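Local atomic coordinates of probable 2-dehydro-3-deoxygalactonokinase DgoK1 (PDB entry 3T69), a protein that probably phosphorylates 2-dehydro-3-deoxy-D-galactonate with ATP, giving the 6-phosphate and ADP, in the DeLey-Doudoroff breakdown of galactose. Residues A11-T16 with I68-A73; G96-I101 with R109-L114. All coordinates share one frame; numbering follows the deposited sequence.

Contact 1: residues A11-T16 with I68-A73; sequences AVDWGT and IICGMA
A11, V12 and D13 pair in parallel with I68, I69 and C70, the two short strand axes lying 4.8 Å apart with their N-to-C directions 20° from each other. Backbone bonds alternate between the two strands: V12 N donates to I68 O, C70 N to V12 O (3.0 Å), and W14 N to C70 O, the last nearly straight at the hydrogen (171°). V12 O also receives the CA-H of I69. Beyond the regular pairing, W14 O meets the start of the 3-10 segment, accepting weak bonds from M72 N (2.8 Å, strongly bent) and A73 N. G71, with positive phi, lies close to W14 O where the chain leaves the strand for that segment.

Among the apolar contacts, V12 and I69 lie side by side on one face of the sheet, with V12 CG1 3.6 Å from I69 CG2. I69 CG2 also sits at the edge of the W14 indole, near the ring plane, whereas A73 CB packs against W14 CB at 3.8 Å. On the face bearing A11, D13 and C70, the carboxylate of D13 comes down to the thiol: CG stands anti to the backbone N (chi1 -177°), placing OD1 beside C70 SG. M72 CG passes T16 OG1 at the far end.

Strands 9-14 and 19-24, with D13-T16 at their turn, resemble the phosphate-binding hairpin of ASKHA kinases. Helix 290-305 packs on A11, D13 and C70 through V294 and L298. W14 meets F19 and F48 edge-to-face, while strands 19-24 and 108-116 flank the pair within the mixed sheet.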
loop_
_atom_site.group_PDB
_atom_site.type_symbol
_atom_site.label_atom_id
_atom_site.label_comp_id
_atom_site.label_asym_id
_atom_site.label_seq_id
_atom_site.Cartn_x
_atom_site.Cartn_y
_atom_site.Cartn_z
ATOM N N ALA B 11 3.899 34.516 -6.711
ATOM C CA ALA B 11 4.480 33.192 -6.623
ATOM C C ALA B 11 3.356 32.233 -6.265
ATOM O O ALA B 11 2.597 32.496 -5.322
ATOM C CB ALA B 11 5.557 33.165 -5.579
ATOM N N VAL B 12 3.241 31.149 -7.044
ATOM C CA VAL B 12 2.180 30.161 -6.875
ATOM C C VAL B 12 2.791 28.761 -6.795
ATOM O O VAL B 12 3.540 28.355 -7.697
ATOM C CB VAL B 12 1.217 30.184 -8.080
ATOM C CG1 VAL B 12 0.279 28.994 -8.048
ATOM C CG2 VAL B 12 0.452 31.495 -8.156
ATOM N N ASP B 13 2.483 28.032 -5.713
ATOM C CA ASP B 13 2.930 26.635 -5.517
ATOM C C ASP B 13 1.716 25.737 -5.614
ATOM O O ASP B 13 0.939 25.626 -4.685
ATOM C CB ASP B 13 3.653 26.461 -4.177
ATOM C CG ASP B 13 4.216 25.033 -3.959
ATOM O OD1 ASP B 13 4.671 24.362 -4.910
ATOM O OD2 ASP B 13 4.250 24.582 -2.803
ATOM N N TRP B 14 1.552 25.119 -6.778
ATOM C CA TRP B 14 0.320 24.454 -7.135
ATOM C C TRP B 14 0.550 22.938 -7.052
ATOM O O TRP B 14 1.036 22.282 -8.002
ATOM C CB TRP B 14 -0.140 24.904 -8.514
ATOM C CG TRP B 14 -1.610 24.977 -8.631
ATOM C CD1 TRP B 14 -2.506 24.187 -8.001
ATOM C CD2 TRP B 14 -2.377 25.882 -9.456
ATOM N NE1 TRP B 14 -3.786 24.538 -8.362
ATOM C CE2 TRP B 14 -3.734 25.588 -9.241
ATOM C CE3 TRP B 14 -2.045 26.939 -10.317
ATOM C CZ2 TRP B 14 -4.766 26.304 -9.861
ATOM C CZ3 TRP B 14 -3.074 27.639 -10.939
ATOM C CH2 TRP B 14 -4.415 27.310 -10.713
ATOM N N GLY B 15 0.217 22.402 -5.876
ATOM C CA GLY B 15 0.387 20.995 -5.566
ATOM C C GLY B 15 -0.778 20.150 -6.019
ATOM O O GLY B 15 -1.763 20.679 -6.539
ATOM N N THR B 16 -0.669 18.836 -5.806
ATOM C CA THR B 16 -1.739 17.936 -6.202
ATOM C C THR B 16 -3.009 18.268 -5.439
ATOM O O THR B 16 -4.094 18.177 -6.005
ATOM C CB THR B 16 -1.409 16.467 -5.926
ATOM O OG1 THR B 16 -0.063 16.207 -6.326
ATOM C CG2 THR B 16 -2.376 15.523 -6.661
ATOM N N ILE B 68 4.774 33.321 -11.466
ATOM C CA ILE B 68 5.698 32.224 -11.515
ATOM C C ILE B 68 5.112 31.087 -10.668
ATOM O O ILE B 68 4.710 31.289 -9.518
ATOM C CB ILE B 68 7.071 32.674 -11.049
ATOM C CG1 ILE B 68 8.122 31.586 -11.259
ATOM C CG2 ILE B 68 7.006 33.187 -9.650
ATOM C CD1 ILE B 68 8.273 31.169 -12.739
ATOM N N ILE B 69 5.019 29.910 -11.284
ATOM C CA ILE B 69 4.330 28.774 -10.695
ATOM C C ILE B 69 5.167 27.528 -10.777
ATOM O O ILE B 69 5.692 27.200 -11.835
ATOM C CB ILE B 69 3.038 28.449 -11.417
ATOM C CG1 ILE B 69 2.213 29.721 -11.685
ATOM C CG2 ILE B 69 2.298 27.427 -10.627
ATOM C CD1 ILE B 69 0.874 29.467 -12.409
ATOM N N CYS B 70 5.284 26.829 -9.657
ATOM C CA CYS B 70 5.945 25.552 -9.609
ATOM C C CYS B 70 4.902 24.466 -9.262
ATOM O O CYS B 70 3.797 24.790 -8.832
ATOM C CB CYS B 70 7.095 25.604 -8.581
ATOM S SG CYS B 70 6.578 25.659 -6.848
ATOM N N GLY B 71 5.254 23.189 -9.453
ATOM C CA GLY B 71 4.410 22.077 -9.020
ATOM C C GLY B 71 3.588 21.389 -10.098
ATOM O O GLY B 71 3.821 21.536 -11.291
ATOM N N MET B 72 2.585 20.649 -9.656
ATOM C CA MET B 72 1.794 19.823 -10.546
ATOM C C MET B 72 0.946 20.660 -11.503
ATOM O O MET B 72 0.215 20.137 -12.351
ATOM C CB MET B 72 0.936 18.848 -9.729
ATOM C CG MET B 72 1.708 17.752 -9.036
ATOM S SD MET B 72 2.700 16.649 -10.055
ATOM C CE MET B 72 3.900 16.347 -8.784
ATOM N N ALA B 73 1.028 21.976 -11.424
ATOM C CA ALA B 73 0.313 22.734 -12.456
ATOM C C ALA B 73 0.937 22.366 -13.833
ATOM O O ALA B 73 0.312 22.554 -14.908
ATOM C CB ALA B 73 0.407 24.223 -12.187
#

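Contact 2: residues G96-I101 with R109-L114. With SO4 (sulfate ion), chain F.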
loop_
_atom_site.group_PDB
_atom_site.type_symbol
_atom_site.label_atom_id
_atom_site.label_comp_id
_atom_site.label_asym_id
_atom_site.label_seq_id
_atom_site.Cartn_x
_atom_site.Cartn_y
_atom_site.Cartn_z
ATOM N N GLY B 96 15.439 29.186 -16.451
ATOM C CA GLY B 96 15.609 29.290 -17.896
ATOM C C GLY B 96 14.754 28.320 -18.714
ATOM O O GLY B 96 14.390 28.619 -19.854
ATOM N N ARG B 97 14.427 27.161 -18.143
ATOM C CA ARG B 97 13.602 26.185 -18.840
ATOM C C ARG B 97 12.070 26.286 -18.612
ATOM O O ARG B 97 11.306 25.400 -19.027
ATOM C CB ARG B 97 14.143 24.776 -18.579
ATOM C CG ARG B 97 15.084 24.295 -19.675
ATOM C CD ARG B 97 16.476 24.749 -19.457
ATOM N NE ARG B 97 16.931 25.722 -20.458
ATOM C CZ ARG B 97 17.934 26.608 -20.252
ATOM N NH1 ARG B 97 18.567 26.674 -19.051
ATOM N NH2 ARG B 97 18.293 27.454 -21.240
ATOM N N ALA B 98 11.623 27.364 -17.978
ATOM C CA ALA B 98 10.201 27.529 -17.688
ATOM C C ALA B 98 9.310 27.645 -18.933
ATOM O O ALA B 98 9.761 27.999 -20.026
ATOM C CB ALA B 98 9.994 28.690 -16.792
ATOM N N THR B 99 8.027 27.353 -18.760
ATOM C CA THR B 99 7.103 27.205 -19.879
ATOM C C THR B 99 5.986 28.247 -19.765
ATOM O O THR B 99 5.363 28.366 -18.737
ATOM C CB THR B 99 6.505 25.734 -19.882
ATOM O OG1 THR B 99 7.520 24.770 -20.191
ATOM C CG2 THR B 99 5.337 25.580 -20.811
ATOM N N ALA B 100 5.713 28.986 -20.838
ATOM C CA ALA B 100 4.705 30.041 -20.768
ATOM C C ALA B 100 3.304 29.441 -20.818
ATOM O O ALA B 100 3.087 28.417 -21.458
ATOM C CB ALA B 100 4.892 31.040 -21.897
ATOM N N ILE B 101 2.380 30.091 -20.125
ATOM C CA ILE B 101 0.951 29.964 -20.388
ATOM C C ILE B 101 0.511 31.213 -21.144
ATOM O O ILE B 101 0.699 32.332 -20.661
ATOM C CB ILE B 101 0.147 29.759 -19.080
ATOM C CG1 ILE B 101 0.724 28.535 -18.376
ATOM C CG2 ILE B 101 -1.370 29.698 -19.359
ATOM C CD1 ILE B 101 -0.189 27.827 -17.547
ATOM N N ARG B 109 4.512 31.963 -16.265
ATOM C CA ARG B 109 5.373 30.810 -16.508
ATOM C C ARG B 109 5.213 29.739 -15.438
ATOM O O ARG B 109 5.007 30.054 -14.254
ATOM C CB ARG B 109 6.833 31.238 -16.506
ATOM C CG ARG B 109 7.074 32.604 -17.078
ATOM C CD ARG B 109 7.725 32.496 -18.421
ATOM N NE ARG B 109 7.922 33.785 -19.070
ATOM C CZ ARG B 109 9.105 34.260 -19.426
ATOM N NH1 ARG B 109 10.208 33.569 -19.188
ATOM N NH2 ARG B 109 9.185 35.427 -20.023
ATOM N N ILE B 110 5.387 28.483 -15.847
ATOM C CA ILE B 110 5.506 27.325 -14.957
ATOM C C ILE B 110 6.885 26.681 -15.077
ATOM O O ILE B 110 7.338 26.405 -16.187
ATOM C CB ILE B 110 4.542 26.203 -15.312
ATOM C CG1 ILE B 110 3.146 26.743 -15.528
ATOM C CG2 ILE B 110 4.571 25.137 -14.220
ATOM C CD1 ILE B 110 2.051 25.720 -15.243
ATOM N N LEU B 111 7.502 26.400 -13.927
ATOM C CA LEU B 111 8.795 25.700 -13.828
ATOM C C LEU B 111 8.780 24.180 -14.149
ATOM O O LEU B 111 7.915 23.426 -13.744
ATOM C CB LEU B 111 9.412 25.937 -12.428
ATOM C CG LEU B 111 9.457 27.421 -11.972
ATOM C CD1 LEU B 111 9.925 27.632 -10.527
ATOM C CD2 LEU B 111 10.332 28.240 -12.902
ATOM N N PRO B 112 9.805 23.715 -14.846
ATOM C CA PRO B 112 9.861 22.293 -15.082
ATOM C C PRO B 112 10.086 21.511 -13.769
ATOM O O PRO B 112 10.391 22.120 -12.728
ATOM C CB PRO B 112 11.087 22.184 -15.976
ATOM C CG PRO B 112 11.934 23.354 -15.518
ATOM C CD PRO B 112 10.934 24.400 -15.487
ATOM N N GLY B 113 9.947 20.179 -13.835
ATOM C CA GLY B 113 10.395 19.327 -12.740
ATOM C C GLY B 113 11.769 18.746 -13.039
ATOM O O GLY B 113 12.400 19.149 -13.998
ATOM N N LEU B 114 12.221 17.804 -12.217
ATOM C CA LEU B 114 13.377 16.985 -12.542
ATOM C C LEU B 114 13.039 15.500 -12.846
ATOM O O LEU B 114 12.166 14.916 -12.245
ATOM C CB LEU B 114 14.426 17.070 -11.424
ATOM C CG LEU B 114 14.899 18.458 -10.961
ATOM C CD1 LEU B 114 15.885 18.347 -9.821
ATOM C CD2 LEU B 114 15.559 19.226 -12.059
HETATM S S SO4 F . 7.413 28.512 -24.236
HETATM O O1 SO4 F . 5.975 28.272 -24.176
HETATM O O2 SO4 F . 8.072 27.318 -24.688
HETATM O O3 SO4 F . 7.770 29.637 -25.068
HETATM O O4 SO4 F . 7.900 28.913 -22.918
#
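A sulfate ion, probably from the crystallisation liquor, sits beside the hairpin at A100, whose N donates to sulfate O4 (3.0 Å) and more weakly to O1. A100 faces R109 as a non-hydrogen-bonded antiparallel pair, so its N-H points outward from the partner strand and can meet the anion. The neighbouring pair, T99 with I110, carries the two hydrogen bonds between these segments: T99 N to I110 O at 2.8 Å and I110 N to T99 O at 2.9 Å. This is structural pairing, the antiparallel beta hairpin of strands 99-101 and 108-116, the longer strand being interrupted at L111-P112.

The I101 and I110 chains meet at an oblique angle, their CD1 atoms 3.8 Å apart; in I110, CG1 lies anti to the carbonyl carbon (chi1 -47°), on the way to that meeting. A98 CB lies 3.9 Å from L111 CD2 and also approaches R109 CB. P112 lays its CD atom near R97 O (3.7 Å). The R109 chain bends at its second torsion, and its NE forms a salt bridge with D107.

Strand 67-71 pairs in parallel with strand 108-116, and the side chains of I68 and C70 pack on L111. I85 of strand 84-86 meets R97 and P112, and T130 of helix 128-139 touches L111.

How the contacts relate
Both segments of contact 1 precede those of contact 2 in the chain, and the centres of the two contacts lie about 10 Å apart. They share one mixed sheet, in which strand 67-71 lies between strands 9-14 and 108-116: probable hydrogen bonds run from L111 N to I69 O (2.9 Å) and from I69 N to R109 O (3.0 Å). I68 CD1 packs on L111 CD2 across the same seam. Strand 99-101 then extends the sheet antiparallel. Contact 1 is largely buried, contact 2 only partly. The antiparallel strands 9-14, 19-24 and 30-36, joined to parallel strands 67-71 and 108-116, are consistent with the family's assignment to the actin-like (ASKHA) nucleotide-binding fold.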